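Local coordinates for protein yeast Cdc13 OB4 (PDB 3RMH) that probably takes part in DNA binding by the telomere protein Cdc13, of which this piece is the OB4 dimerization domain, an OB fold that forms a dimer, at residues Ile29-Val34 / Thr99-Val104; Ile37-Val42 / Pro94-Thr99; Glu46-Val51 / Ile67-Ile72; Arg103-Pro108 / Arg116-Glu121. The protein carries 2 engineered substitutions. All blocks are in the same frame, centred on the assembly; numbering follows the deposited sequence.

Contact 1 of 4, residues Ile29-Val34 / Thr99-Val104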
# COMPACT_ATOMS: atom_id res chain seq x y z
N ILE B 29 3.98 -18.05 -9.59
CA ILE B 29 2.80 -17.92 -8.76
C ILE B 29 3.23 -18.41 -7.40
O ILE B 29 3.79 -19.51 -7.28
CB ILE B 29 1.66 -18.78 -9.30
CG1 ILE B 29 1.18 -18.21 -10.64
CG2 ILE B 29 0.49 -18.81 -8.31
CD1 ILE B 29 0.40 -19.22 -11.48
N TYR B 30 2.99 -17.59 -6.39
CA TYR B 30 3.44 -17.88 -5.04
C TYR B 30 2.25 -18.29 -4.21
O TYR B 30 1.25 -17.57 -4.14
CB TYR B 30 4.09 -16.64 -4.43
CG TYR B 30 5.24 -16.14 -5.27
CD1 TYR B 30 5.01 -15.34 -6.39
CD2 TYR B 30 6.55 -16.49 -4.96
CE1 TYR B 30 6.06 -14.90 -7.17
CE2 TYR B 30 7.61 -16.04 -5.74
CZ TYR B 30 7.35 -15.25 -6.84
OH TYR B 30 8.40 -14.80 -7.62
N VAL B 31 2.36 -19.45 -3.58
CA VAL B 31 1.29 -19.93 -2.74
C VAL B 31 1.55 -19.41 -1.34
O VAL B 31 2.61 -19.64 -0.76
CB VAL B 31 1.24 -21.47 -2.74
CG1 VAL B 31 0.10 -21.97 -1.86
CG2 VAL B 31 1.11 -21.99 -4.18
N LEU B 32 0.57 -18.69 -0.79
CA LEU B 32 0.72 -18.10 0.52
C LEU B 32 -0.35 -18.62 1.46
O LEU B 32 -1.51 -18.72 1.06
CB LEU B 32 0.57 -16.59 0.43
CG LEU B 32 1.50 -15.87 -0.54
CD1 LEU B 32 1.17 -14.40 -0.54
CD2 LEU B 32 2.95 -16.11 -0.13
N ASN B 33 0.04 -18.95 2.68
CA ASN B 33 -0.92 -19.16 3.77
C ASN B 33 -0.73 -18.05 4.77
O ASN B 33 0.24 -18.05 5.54
CB ASN B 33 -0.72 -20.55 4.41
CG ASN B 33 -1.14 -21.67 3.49
OD1 ASN B 33 -2.34 -21.93 3.32
ND2 ASN B 33 -0.17 -22.32 2.86
N VAL B 34 -1.63 -17.07 4.75
CA VAL B 34 -1.36 -15.81 5.41
C VAL B 34 -2.58 -15.26 6.10
O VAL B 34 -3.70 -15.67 5.80
CB VAL B 34 -0.83 -14.77 4.40
CG1 VAL B 34 0.58 -15.13 3.99
CG2 VAL B 34 -1.74 -14.71 3.17
N THR B 99 -6.07 -17.16 8.97
CA THR B 99 -5.30 -17.52 7.77
C THR B 99 -6.18 -17.97 6.62
O THR B 99 -7.16 -18.69 6.82
CB THR B 99 -4.30 -18.67 8.04
OG1 THR B 99 -5.02 -19.84 8.46
CG2 THR B 99 -3.30 -18.28 9.10
N SER B 100 -5.81 -17.56 5.40
CA SER B 100 -6.42 -18.05 4.18
C SER B 100 -5.28 -18.43 3.25
O SER B 100 -4.18 -17.89 3.36
CB SER B 100 -7.28 -16.96 3.51
OG SER B 100 -8.45 -16.68 4.27
N ARG B 101 -5.53 -19.35 2.34
CA ARG B 101 -4.53 -19.69 1.34
C ARG B 101 -4.84 -18.92 0.08
O ARG B 101 -5.96 -18.99 -0.43
CB ARG B 101 -4.53 -21.19 1.06
CG ARG B 101 -3.52 -21.63 -0.01
CD ARG B 101 -3.43 -23.15 -0.05
NE ARG B 101 -2.66 -23.65 -1.19
CZ ARG B 101 -3.11 -23.70 -2.44
NH1 ARG B 101 -4.33 -23.28 -2.73
NH2 ARG B 101 -2.33 -24.17 -3.41
N LEU B 102 -3.85 -18.18 -0.42
CA LEU B 102 -3.99 -17.40 -1.63
C LEU B 102 -2.88 -17.81 -2.58
O LEU B 102 -1.81 -18.25 -2.16
CB LEU B 102 -3.82 -15.91 -1.33
CG LEU B 102 -4.81 -15.29 -0.36
CD1 LEU B 102 -4.36 -13.88 -0.02
CD2 LEU B 102 -6.19 -15.29 -0.97
N ARG B 103 -3.14 -17.65 -3.87
CA ARG B 103 -2.11 -17.87 -4.86
C ARG B 103 -1.99 -16.54 -5.59
O ARG B 103 -2.96 -16.08 -6.19
CB ARG B 103 -2.52 -18.97 -5.83
CG ARG B 103 -2.54 -20.35 -5.19
CD ARG B 103 -2.79 -21.46 -6.22
NE ARG B 103 -4.15 -21.41 -6.77
CZ ARG B 103 -4.43 -21.32 -8.06
NH1 ARG B 103 -3.45 -21.26 -8.96
NH2 ARG B 103 -5.69 -21.27 -8.46
N VAL B 104 -0.81 -15.93 -5.53
CA VAL B 104 -0.65 -14.57 -6.04
C VAL B 104 0.45 -14.46 -7.10
O VAL B 104 1.33 -15.31 -7.18
CB VAL B 104 -0.40 -13.55 -4.90
CG1 VAL B 104 -1.53 -13.60 -3.86
CG2 VAL B 104 0.94 -13.81 -4.22

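Contact 2 of 4, residues Ile37-Val42 / Pro94-Thr99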
# COMPACT_ATOMS: atom_id res chain seq x y z
N ILE B 37 -5.42 -9.03 7.30
CA ILE B 37 -5.56 -8.08 8.41
C ILE B 37 -6.33 -6.81 8.08
O ILE B 37 -6.70 -6.07 8.97
CB ILE B 37 -4.20 -7.69 8.99
CG1 ILE B 37 -3.30 -7.13 7.88
CG2 ILE B 37 -3.57 -8.89 9.68
CD1 ILE B 37 -2.03 -6.53 8.39
N ASP B 38 -6.55 -6.54 6.80
CA ASP B 38 -7.33 -5.36 6.45
C ASP B 38 -7.90 -5.58 5.07
O ASP B 38 -7.27 -6.20 4.22
CB ASP B 38 -6.44 -4.10 6.46
CG ASP B 38 -7.24 -2.81 6.64
OD1 ASP B 38 -8.45 -2.88 6.94
OD2 ASP B 38 -6.65 -1.72 6.49
N VAL B 39 -9.11 -5.08 4.86
CA VAL B 39 -9.69 -5.08 3.54
C VAL B 39 -10.25 -3.70 3.27
O VAL B 39 -10.88 -3.10 4.13
CB VAL B 39 -10.80 -6.14 3.38
CG1 VAL B 39 -11.39 -6.07 1.99
CG2 VAL B 39 -10.25 -7.55 3.64
N GLU B 40 -10.01 -3.20 2.07
CA GLU B 40 -10.55 -1.91 1.69
C GLU B 40 -11.29 -2.08 0.38
O GLU B 40 -10.82 -2.78 -0.51
CB GLU B 40 -9.43 -0.89 1.57
CG GLU B 40 -9.89 0.46 1.08
CD GLU B 40 -8.93 1.57 1.46
OE1 GLU B 40 -7.77 1.25 1.81
OE2 GLU B 40 -9.33 2.74 1.42
N ILE B 41 -12.46 -1.46 0.28
CA ILE B 41 -13.25 -1.51 -0.93
C ILE B 41 -13.35 -0.13 -1.57
O ILE B 41 -13.61 0.86 -0.88
CB ILE B 41 -14.66 -2.02 -0.63
CG1 ILE B 41 -14.61 -3.45 -0.09
CG2 ILE B 41 -15.51 -1.96 -1.89
CD1 ILE B 41 -15.93 -3.89 0.54
N VAL B 42 -13.12 -0.06 -2.87
CA VAL B 42 -13.28 1.18 -3.62
C VAL B 42 -14.44 1.01 -4.61
O VAL B 42 -14.27 0.45 -5.69
CB VAL B 42 -12.00 1.55 -4.38
CG1 VAL B 42 -12.20 2.84 -5.17
CG2 VAL B 42 -10.84 1.70 -3.41
N PRO B 94 -15.72 -12.38 8.45
CA PRO B 94 -15.28 -13.69 8.94
C PRO B 94 -13.84 -14.04 8.58
O PRO B 94 -13.27 -14.97 9.14
CB PRO B 94 -16.25 -14.68 8.26
CG PRO B 94 -17.44 -13.84 7.87
CD PRO B 94 -16.84 -12.51 7.50
N LEU B 95 -13.25 -13.30 7.64
CA LEU B 95 -11.89 -13.62 7.19
C LEU B 95 -10.77 -12.90 7.98
O LEU B 95 -9.60 -13.28 7.89
CB LEU B 95 -11.77 -13.32 5.69
CG LEU B 95 -12.92 -13.88 4.84
CD1 LEU B 95 -12.80 -13.45 3.36
CD2 LEU B 95 -13.04 -15.40 4.97
N LEU B 96 -11.14 -11.89 8.76
CA LEU B 96 -10.13 -11.02 9.38
C LEU B 96 -9.36 -11.74 10.48
O LEU B 96 -9.94 -12.49 11.27
CB LEU B 96 -10.77 -9.76 9.96
CG LEU B 96 -11.49 -8.81 8.99
CD1 LEU B 96 -12.20 -7.72 9.77
CD2 LEU B 96 -10.52 -8.22 7.97
N ASN B 97 -8.05 -11.50 10.52
CA ASN B 97 -7.20 -12.06 11.56
C ASN B 97 -7.23 -13.58 11.64
O ASN B 97 -7.03 -14.16 12.71
CB ASN B 97 -7.54 -11.43 12.91
CG ASN B 97 -7.46 -9.92 12.87
OD1 ASN B 97 -6.54 -9.35 12.28
ND2 ASN B 97 -8.44 -9.26 13.47
N GLU B 98 -7.51 -14.22 10.50
CA GLU B 98 -7.43 -15.66 10.34
C GLU B 98 -6.62 -15.95 9.08
O GLU B 98 -6.52 -15.10 8.21
CB GLU B 98 -8.83 -16.27 10.19
CG GLU B 98 -9.80 -15.94 11.34
CD GLU B 98 -9.43 -16.62 12.65
OE1 GLU B 98 -8.56 -17.51 12.66
OE2 GLU B 98 -10.02 -16.25 13.69
N THR B 99 -6.07 -17.16 8.97
CA THR B 99 -5.30 -17.52 7.77
C THR B 99 -6.18 -17.97 6.62
O THR B 99 -7.16 -18.69 6.82
CB THR B 99 -4.30 -18.67 8.04
OG1 THR B 99 -5.02 -19.84 8.46
CG2 THR B 99 -3.30 -18.28 9.10
O HOH W 1 -5.95 -6.86 11.92

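Contact 3 of 4, residues Glu46-Val51 / Ile67-Ile72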
# COMPACT_ATOMS: atom_id res chain seq x y z
N GLU B 46 -12.71 -1.94 -7.08
CA GLU B 46 -11.48 -2.52 -6.55
C GLU B 46 -11.61 -3.03 -5.12
O GLU B 46 -12.28 -2.43 -4.29
CB GLU B 46 -10.33 -1.52 -6.64
CG GLU B 46 -8.95 -2.09 -6.31
CD GLU B 46 -7.82 -1.21 -6.83
OE1 GLU B 46 -7.37 -0.30 -6.10
OE2 GLU B 46 -7.37 -1.43 -7.98
N ILE B 47 -10.94 -4.15 -4.85
CA ILE B 47 -10.81 -4.69 -3.50
C ILE B 47 -9.33 -4.81 -3.19
O ILE B 47 -8.57 -5.41 -3.96
CB ILE B 47 -11.47 -6.07 -3.40
CG1 ILE B 47 -12.93 -5.99 -3.84
CG2 ILE B 47 -11.35 -6.64 -1.96
CD1 ILE B 47 -13.62 -7.34 -3.95
N ARG B 48 -8.90 -4.23 -2.08
CA ARG B 48 -7.52 -4.35 -1.63
C ARG B 48 -7.45 -5.11 -0.32
O ARG B 48 -8.09 -4.73 0.66
CB ARG B 48 -6.90 -2.98 -1.43
CG ARG B 48 -7.01 -2.10 -2.64
CD ARG B 48 -6.65 -0.68 -2.27
NE ARG B 48 -6.88 0.25 -3.37
CZ ARG B 48 -6.82 1.57 -3.23
NH1 ARG B 48 -6.56 2.09 -2.04
NH2 ARG B 48 -7.03 2.36 -4.27
N ILE B 49 -6.65 -6.16 -0.30
CA ILE B 49 -6.54 -7.06 0.86
C ILE B 49 -5.10 -7.05 1.36
O ILE B 49 -4.19 -7.39 0.62
CB ILE B 49 -6.90 -8.49 0.44
CG1 ILE B 49 -8.31 -8.52 -0.17
CG2 ILE B 49 -6.79 -9.48 1.61
CD1 ILE B 49 -8.68 -9.87 -0.77
N LYS B 50 -4.89 -6.66 2.62
CA LYS B 50 -3.55 -6.68 3.20
C LYS B 50 -3.33 -7.97 3.98
O LYS B 50 -4.16 -8.34 4.80
CB LYS B 50 -3.33 -5.47 4.12
CG LYS B 50 -3.30 -4.11 3.38
CD LYS B 50 -2.83 -2.97 4.28
CE LYS B 50 -2.84 -1.62 3.54
NZ LYS B 50 -4.23 -1.10 3.33
N VAL B 51 -2.22 -8.64 3.72
CA VAL B 51 -1.91 -9.91 4.37
C VAL B 51 -0.50 -9.92 4.96
O VAL B 51 0.40 -9.23 4.45
CB VAL B 51 -2.06 -11.12 3.40
CG1 VAL B 51 -3.45 -11.16 2.79
CG2 VAL B 51 -0.99 -11.07 2.29
N ILE B 67 3.92 -6.49 4.91
CA ILE B 67 2.53 -6.55 4.47
C ILE B 67 2.47 -6.64 2.95
O ILE B 67 3.07 -5.82 2.26
CB ILE B 67 1.78 -5.29 4.91
CG1 ILE B 67 1.70 -5.25 6.45
CG2 ILE B 67 0.37 -5.26 4.32
CD1 ILE B 67 1.31 -3.86 7.01
N LEU B 68 1.75 -7.63 2.43
CA LEU B 68 1.53 -7.73 1.00
C LEU B 68 0.15 -7.17 0.70
O LEU B 68 -0.84 -7.58 1.31
CB LEU B 68 1.65 -9.19 0.53
CG LEU B 68 1.90 -9.37 -0.98
CD1 LEU B 68 3.35 -9.01 -1.32
CD2 LEU B 68 1.61 -10.80 -1.41
N GLU B 69 0.09 -6.20 -0.20
CA GLU B 69 -1.19 -5.67 -0.63
C GLU B 69 -1.65 -6.37 -1.90
O GLU B 69 -1.01 -6.29 -2.95
CB GLU B 69 -1.14 -4.14 -0.83
CG GLU B 69 -2.51 -3.53 -1.09
CD GLU B 69 -2.56 -2.02 -0.83
OE1 GLU B 69 -1.49 -1.39 -0.69
OE2 GLU B 69 -3.69 -1.48 -0.76
N VAL B 70 -2.76 -7.08 -1.79
CA VAL B 70 -3.29 -7.91 -2.87
C VAL B 70 -4.50 -7.22 -3.48
O VAL B 70 -5.45 -6.91 -2.78
CB VAL B 70 -3.74 -9.27 -2.32
CG1 VAL B 70 -4.39 -10.11 -3.41
CG2 VAL B 70 -2.56 -10.00 -1.70
N TYR B 71 -4.46 -7.00 -4.79
CA TYR B 71 -5.48 -6.22 -5.47
C TYR B 71 -6.35 -7.08 -6.35
O TYR B 71 -5.85 -7.89 -7.12
CB TYR B 71 -4.82 -5.19 -6.41
CG TYR B 71 -4.07 -4.09 -5.72
CD1 TYR B 71 -4.60 -2.81 -5.65
CD2 TYR B 71 -2.81 -4.30 -5.20
CE1 TYR B 71 -3.92 -1.78 -5.03
CE2 TYR B 71 -2.10 -3.27 -4.58
CZ TYR B 71 -2.66 -2.02 -4.51
OH TYR B 71 -1.97 -1.01 -3.90
N ILE B 72 -7.65 -6.86 -6.27
CA ILE B 72 -8.59 -7.45 -7.20
C ILE B 72 -9.18 -6.24 -7.93
O ILE B 72 -9.96 -5.50 -7.35
CB ILE B 72 -9.70 -8.20 -6.48
CG1 ILE B 72 -9.10 -9.36 -5.68
CG2 ILE B 72 -10.72 -8.73 -7.47
CD1 ILE B 72 -10.10 -10.10 -4.80

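Contact 4 of 4, residues Arg103-Pro108 / Arg116-Glu121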
# COMPACT_ATOMS: atom_id res chain seq x y z
N ARG B 103 -3.14 -17.65 -3.87
CA ARG B 103 -2.11 -17.87 -4.86
C ARG B 103 -1.99 -16.54 -5.59
O ARG B 103 -2.96 -16.08 -6.19
CB ARG B 103 -2.52 -18.97 -5.83
CG ARG B 103 -2.54 -20.35 -5.19
CD ARG B 103 -2.79 -21.46 -6.22
NE ARG B 103 -4.15 -21.41 -6.77
CZ ARG B 103 -4.43 -21.32 -8.06
NH1 ARG B 103 -3.45 -21.26 -8.96
NH2 ARG B 103 -5.69 -21.27 -8.46
N VAL B 104 -0.81 -15.93 -5.53
CA VAL B 104 -0.65 -14.57 -6.04
C VAL B 104 0.45 -14.46 -7.10
O VAL B 104 1.33 -15.31 -7.18
CB VAL B 104 -0.40 -13.55 -4.90
CG1 VAL B 104 -1.53 -13.60 -3.86
CG2 VAL B 104 0.94 -13.81 -4.22
N PHE B 105 0.37 -13.42 -7.92
CA PHE B 105 1.37 -13.14 -8.94
C PHE B 105 1.52 -11.63 -9.10
O PHE B 105 0.65 -10.86 -8.67
CB PHE B 105 1.00 -13.83 -10.27
CG PHE B 105 -0.16 -13.19 -10.98
CD1 PHE B 105 0.04 -12.41 -12.11
CD2 PHE B 105 -1.45 -13.33 -10.50
CE1 PHE B 105 -1.03 -11.81 -12.76
CE2 PHE B 105 -2.52 -12.73 -11.13
CZ PHE B 105 -2.31 -11.97 -12.26
N GLN B 106 2.62 -11.20 -9.71
CA GLN B 106 2.86 -9.78 -9.98
C GLN B 106 2.13 -9.34 -11.23
O GLN B 106 2.38 -9.84 -12.34
CB GLN B 106 4.34 -9.48 -10.18
CG GLN B 106 5.22 -9.66 -8.97
CD GLN B 106 6.64 -9.97 -9.35
OE1 GLN B 106 6.90 -10.92 -10.08
NE2 GLN B 106 7.58 -9.16 -8.86
N ARG B 107 1.24 -8.37 -11.06
CA ARG B 107 0.55 -7.81 -12.21
C ARG B 107 1.15 -6.44 -12.54
O ARG B 107 1.22 -5.55 -11.68
CB ARG B 107 -0.95 -7.69 -11.93
CG ARG B 107 -1.75 -7.18 -13.09
CD ARG B 107 -3.22 -7.07 -12.73
NE ARG B 107 -3.77 -8.37 -12.36
CZ ARG B 107 -4.29 -9.23 -13.22
NH1 ARG B 107 -4.33 -8.94 -14.51
NH2 ARG B 107 -4.79 -10.39 -12.79
N PRO B 108 1.62 -6.28 -13.77
CA PRO B 108 2.17 -5.00 -14.21
C PRO B 108 1.06 -4.05 -14.63
O PRO B 108 0.06 -4.51 -15.19
CB PRO B 108 2.99 -5.39 -15.44
CG PRO B 108 2.20 -6.52 -16.03
CD PRO B 108 1.61 -7.28 -14.86
N ARG B 116 1.96 -4.56 -8.78
CA ARG B 116 0.90 -4.88 -7.83
C ARG B 116 0.68 -6.38 -7.81
O ARG B 116 0.65 -7.02 -8.85
CB ARG B 116 -0.41 -4.16 -8.18
CG ARG B 116 -0.36 -2.66 -7.96
CD ARG B 116 -1.64 -1.98 -8.43
NE ARG B 116 -1.59 -0.53 -8.26
CZ ARG B 116 -0.96 0.30 -9.08
NH1 ARG B 116 -0.30 -0.17 -10.12
NH2 ARG B 116 -0.97 1.61 -8.84
N TRP B 117 0.53 -6.93 -6.61
CA TRP B 117 0.26 -8.35 -6.42
C TRP B 117 -1.24 -8.60 -6.54
O TRP B 117 -2.07 -7.80 -6.07
CB TRP B 117 0.80 -8.81 -5.05
CG TRP B 117 2.29 -8.82 -5.06
CD1 TRP B 117 3.14 -7.77 -4.77
CD2 TRP B 117 3.14 -9.93 -5.44
NE1 TRP B 117 4.45 -8.17 -4.93
CE2 TRP B 117 4.48 -9.46 -5.34
CE3 TRP B 117 2.89 -11.23 -5.84
CZ2 TRP B 117 5.56 -10.31 -5.61
CZ3 TRP B 117 3.97 -12.05 -6.13
CH2 TRP B 117 5.29 -11.59 -6.00
N SER B 118 -1.60 -9.71 -7.17
CA SER B 118 -2.99 -9.99 -7.48
C SER B 118 -3.20 -11.48 -7.25
O SER B 118 -2.28 -12.25 -7.44
CB SER B 118 -3.23 -9.66 -8.96
OG SER B 118 -4.61 -9.47 -9.22
N PRO B 119 -4.42 -11.88 -6.84
CA PRO B 119 -4.68 -13.29 -6.60
C PRO B 119 -5.30 -14.02 -7.79
O PRO B 119 -5.94 -13.40 -8.64
CB PRO B 119 -5.68 -13.25 -5.44
CG PRO B 119 -6.48 -12.01 -5.70
CD PRO B 119 -5.52 -11.02 -6.38
N ILE B 120 -5.13 -15.33 -7.83
CA ILE B 120 -5.62 -16.14 -8.94
C ILE B 120 -6.79 -17.01 -8.53
O ILE B 120 -6.69 -17.73 -7.55
CB ILE B 120 -4.52 -17.07 -9.45
CG1 ILE B 120 -3.34 -16.25 -9.96
CG2 ILE B 120 -5.07 -18.00 -10.54
CD1 ILE B 120 -2.04 -17.01 -10.00
N GLU B 121 -7.88 -16.97 -9.29
CA GLU B 121 -9.03 -17.84 -9.06
C GLU B 121 -9.50 -17.71 -7.61
O GLU B 121 -9.91 -18.68 -6.98
CB GLU B 121 -8.69 -19.30 -9.38
CG GLU B 121 -8.55 -19.60 -10.86
CD GLU B 121 -7.97 -20.98 -11.13
OE1 GLU B 121 -7.91 -21.80 -10.18
OE2 GLU B 121 -7.57 -21.25 -12.28
O HOH W 2 -5.96 -17.05 -4.72
O HOH W 3 7.33 -7.23 -6.20
O HOH W 4 0.10 -3.06 -11.38

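Contact 1 of 4, residues Ile29-Val34 / Thr99-Val104
One seam of the OB-fold barrel runs here, where the long strand 28-42 lies antiparallel to strand 99-108 and Leu-32 faces Leu-102. Over these segments the axes come within 4.6 Å. Three hydrogen-bonded pairs, Tyr-30 with Val-104, Leu-32 with Leu-102 and Val-34 with Ser-100, each close a two-bond ring of backbone N-H and C=O groups. The bond from Leu-32 N to Leu-102 O is almost straight and 2.8 Å long. The two non-hydrogen-bonded pairs between them, Val-31 with Arg-103 and Asn-33 with Arg-101, add CA-H...O contacts, among them Arg-101 CA to Leu-32 O at 3.2 Å.

On the face of Tyr-30, Leu-32 and Val-34 the packing is apolar: Leu-32 CD1 meets Val-104 CG2 at 3.7 Å, the two side chains crossing at about a right angle. The ring of Tyr-30 turns its edge to the neighbouring strand, CD1 lying 3.8 Å from Val-104 O. The other face carries Val-31, Asn-33 and both arginines. With CG anti to the backbone N (chi1 179°) and an extended chain as far as NE, Arg-101 runs past Asn-33, whose OD1 comes 3.2 Å from Arg-101 CB. Farther out, Arg-101 NE reaches Val-31 CG1 at 3.3 Å. Arg-103 lies beside Val-31, pointing the same way.

Helix 16-19 covers Leu-32 through Leu-19 and Val-34 through Ile-16, while Tyr-30 OH is hydrogen-bonded to Thr-26 OG1. Strand 9-11 pairs with the far edge of 29-34, and helix 124-134 packs against Ser-100 through Leu-127 and Gln-130.

Contact 2 of 4, residues Ile37-Val42 / Pro94-Thr99
Ile-37 has CG1 between the backbone N and the carbonyl carbon (chi1 55°), which sets CG2 anti to the carbonyl carbon, and Asn-97 has CG anti to its own carbonyl carbon (chi1 -55°). The side chains cross at about a right angle, with Ile-37 CG2 4.0 Å from Asn-97 OD1. A water bridges that OD1 and the backbone O of Ile-37, donating to Asn-97 OD1 at 2.6 Å and to Ile-37 O at 3.1 Å, and so joins strand to turn through a polar link. Asn-97 is the third residue of a type II beta turn from Leu-95 to Glu-98, where it takes a left-handed backbone conformation with phi 57°. The closing bond from Glu-98 N to Leu-95 O is weak. Leu-96, the residue before Asn-97 in the turn, extends its CD2 methyl to the strand, 4.4 Å from Val-39 CG2 and loosely against the Ile-37 backbone.

This is a light surface contact just before strand 99-108 of the OB fold. Asn-97 also bonds to Ile-36 through the backbone, and Ile-37 packs on Ile-114 of the second subunit. Strand 46-52 pairs with 37-42, while Leu-95 rests on Ile-124 and Leu-127 of helix 124-134.

Contact 3 of 4, residues Glu46-Val51 / Ile67-Ile72
The ring edge of Tyr-71 receives the carboxylate of Glu-46, with OE1 3.8 Å from CD1 and the two planes 78° apart, on the polar face of strands 46-52 and 68-73, antiparallel neighbours in the OB-fold barrel. That same carboxylate lies at the edge of the Arg-48 guanidinium, in its plane: NE and NH2 both grip the single oxygen OE1 in a side-on salt bridge, NE at 2.8 Å. Glu-69 OE2 instead stands well out of the guanidinium plane, 3.4 Å from Arg-48 CD, so it can add only a charge interaction there; Lys-50 NZ is likewise beyond salt-bridge range of it. Three hydrogen-bonded pairs hold the strands together: Ile-47 with Ile-72, Ile-49 with Val-70 and Val-51 with Leu-68. The polar face also joins the dimer, for Arg-48 forms a salt bridge with Glu-40 of the second subunit and Tyr-71 packs on Lys-50 of that subunit. At the far end Ile-67 CG2 covers the aliphatic chain of Lys-50, 3.7 Å from CB. The opposite face is apolar and buried. Ile-49 CD1 approaches Ile-72 CD1 at 4.3 Å, diagonally across the pair, and Val-51 CG2 touches Leu-68 CB at 3.7 Å.

Contact 4 of 4, residues Arg103-Pro108 / Arg116-Glu121
Gln-106 lies over one face of Trp-117, its CG 3.6 Å from the centroid of the six-membered ring and 18° off the normal, a CH-pi contact with amide and ring planes nearly aligned. Val-104 CG2 meets the same indole at CE3, 3.6 Å away. On the other face of the sheet Phe-105 takes CG between the backbone N and the carbonyl carbon (chi1 72°), and its CD2 touches Ile-120 CG1 at 3.5 Å. The Arg-107 guanidinium has Phe-105 CE1 over one face and Ser-118 at its edge, where NE makes a weak 3.4 Å bond to Ser-118 OG. These side chains stand on the two faces of the last beta hairpin of the OB fold, strands 99-108 and 115-119, whose hydrogen-bonded pairs are Phe-105 with Ser-118 and Arg-107 with Arg-116. Just past the strand's end, Ile-120 N still donates to Arg-103 O at 2.8 Å. Ile-120 CB sits over one face of the Arg-103 guanidinium, and Arg-103 NH2 forms a salt bridge to Glu-121 OE1 (2.9 Å) whose hydrogen bond is weak. Farther out, Thr-26 N and His-24 O fix the Gln-106 amide, Tyr-71 O binds Ser-118 OG, and Pro-64 of the second subunit packs on Trp-117.

All four contacts belong to one OB-fold domain and reach a single curled sheet. Along the chain, contact 3 is nested inside the loop closed by contact 2, which is itself nested inside that of contact 1; contact 4 follows on strand 99-108, sharing Arg-103 and Val-104 with contact 1. The centres of contacts 1 and 4, and of 3 and 4, are about 10 Å apart, whereas contacts 2 and 4 lie about 17 Å apart on opposite sides of the chain's centre. Tyr-71 of contact 3 meets Trp-117 and Ser-118 of contact 4, bringing strand 68-73 to strand 115-119 as in a closed barrel. Contacts 2, 3 and 4 also touch the second subunit, consistent with a dimerization domain.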